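Local structure of BH2358 protein (Bacillus halodurans C-125, 2RBD) at residues 104-108 with 148-152. The protein is of unknown function but is a putative spore coat protein built as a four-helix bundle that probably belongs to the ferritin-like clan. Sequence-based numbering, arbitrary orientation.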
# COMPACT_ATOMS: atom_id res chain seq x y z
N SER A 104 5.43 -9.76 -20.13
CA SER A 104 4.36 -8.76 -20.12
C SER A 104 3.69 -8.66 -18.77
O SER A 104 3.45 -7.55 -18.27
CB SER A 104 3.33 -9.05 -21.21
OG SER A 104 2.50 -7.92 -21.41
N ALA A 105 3.38 -9.80 -18.16
CA ALA A 105 2.79 -9.85 -16.81
C ALA A 105 3.65 -9.13 -15.79
O ALA A 105 3.14 -8.36 -15.00
CB ALA A 105 2.59 -11.28 -16.38
N THR A 106 4.95 -9.40 -15.82
CA THR A 106 5.88 -8.77 -14.93
C THR A 106 5.90 -7.27 -15.05
O THR A 106 5.79 -6.53 -14.05
CB THR A 106 7.29 -9.33 -15.18
OG1 THR A 106 7.25 -10.73 -14.93
CG2 THR A 106 8.32 -8.66 -14.27
N ILE A 107 6.01 -6.80 -16.28
CA ILE A 107 6.04 -5.38 -16.51
C ILE A 107 4.71 -4.73 -16.08
O ILE A 107 4.67 -3.67 -15.47
CB ILE A 107 6.34 -5.08 -17.99
CG1 ILE A 107 7.74 -5.58 -18.31
CG2 ILE A 107 6.15 -3.56 -18.26
CD1 ILE A 107 8.14 -5.42 -19.74
N SER A 108 3.60 -5.39 -16.37
CA SER A 108 2.28 -4.86 -15.95
C SER A 108 2.18 -4.73 -14.42
O SER A 108 1.69 -3.71 -13.90
CB SER A 108 1.16 -5.75 -16.47
OG SER A 108 1.21 -5.77 -17.90
N MSE A 148 -0.12 -1.28 -21.82
CA MSE A 148 0.14 -2.67 -21.44
C MSE A 148 -1.12 -3.50 -21.38
O MSE A 148 -1.12 -4.60 -21.84
CB MSE A 148 0.90 -2.71 -20.09
CG MSE A 148 2.31 -2.15 -20.14
SE MSE A 148 3.52 -3.02 -21.40
CE MSE A 148 3.32 -4.87 -20.84
N LEU A 149 -2.20 -2.97 -20.81
CA LEU A 149 -3.45 -3.70 -20.76
C LEU A 149 -3.94 -3.99 -22.18
O LEU A 149 -4.37 -5.11 -22.45
CB LEU A 149 -4.48 -2.90 -19.99
CG LEU A 149 -5.88 -3.51 -19.82
CD1 LEU A 149 -5.73 -4.89 -19.15
CD2 LEU A 149 -6.78 -2.55 -19.03
N LYS A 150 -3.87 -3.00 -23.06
CA LYS A 150 -4.29 -3.19 -24.47
C LYS A 150 -3.48 -4.30 -25.15
O LYS A 150 -4.04 -5.18 -25.83
CB LYS A 150 -4.15 -1.89 -25.25
CG LYS A 150 -5.32 -0.94 -25.03
CD LYS A 150 -5.05 0.43 -25.60
CE LYS A 150 -6.17 1.41 -25.22
NZ LYS A 150 -5.86 2.75 -25.81
N LEU A 151 -2.17 -4.29 -24.94
CA LEU A 151 -1.28 -5.35 -25.44
C LEU A 151 -1.70 -6.71 -24.96
O LEU A 151 -1.85 -7.63 -25.76
CB LEU A 151 0.17 -5.07 -25.04
CG LEU A 151 1.25 -6.09 -25.46
CD1 LEU A 151 1.56 -5.89 -26.91
CD2 LEU A 151 2.53 -5.99 -24.60
N ASN A 152 -1.88 -6.86 -23.65
CA ASN A 152 -2.23 -8.14 -23.07
C ASN A 152 -3.57 -8.64 -23.61
O ASN A 152 -3.74 -9.85 -23.87
CB ASN A 152 -2.25 -8.04 -21.55
CG ASN A 152 -0.86 -7.97 -20.96
OD1 ASN A 152 0.04 -8.62 -21.45
ND2 ASN A 152 -0.68 -7.17 -19.90
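Asn152 spans two serines set one helical turn apart, using both ends of its amide. Asn152 OD1 takes a short hydrogen bond from Ser104 OG (2.6 Å), with the donor tilted 24° from the carbonyl plane, while Asn152 ND2 gives one to Ser108 OG (3.1 Å) almost in the amide plane, though bent at the hydrogen. Serine suits both places: it brings a hydroxyl and little bulk where the axes of segments 104-108 and 148-152 approach to 10.4 Å. Ser104 turns its OG opposite the backbone N (chi1 -166°), which brings the hydroxyl across to the amide oxygen. Ser108 OG, beside its own backbone N, receives from the amide and gives its proton to Ser104 O (2.9 Å), which also accepts the backbone Ser108 N; this relay fixes the hydroxyl's rotation. A leucine in place of Asn152 would probably leave Ser104 OG without its acceptor and Ser108 OG with just its bond to Ser104 O of those described.

Packing is tight around selenomethionine Met148, whose flexible chain, bent at chi2 and chi3, folds its methyl back between the helices. Met148 CE lies 3.2 Å from Ser104 OG and 4.0 Å from Ile107 CG2; the Ile107 and Met148 side chains cross at about a right angle. Ile107 continues this apolar layer to Tyr36 and Ile52 of the other two long helices, while Leu151 reaches Leu48 and Leu51, and Trp157 covers Ser104 and Asn152. The Ser108 side is more open, this residue being partly exposed while the other touching residues are buried. Separately, Leu149 packs on Ile126 of a second subunit. Segments 104-108 and 148-152 run nearly antiparallel (157°), joining helices 100-124 and 128-155 by a polar bridge inside an apolar seam of an all-helical four-helix bundle, consistent with the ferritin-like clan.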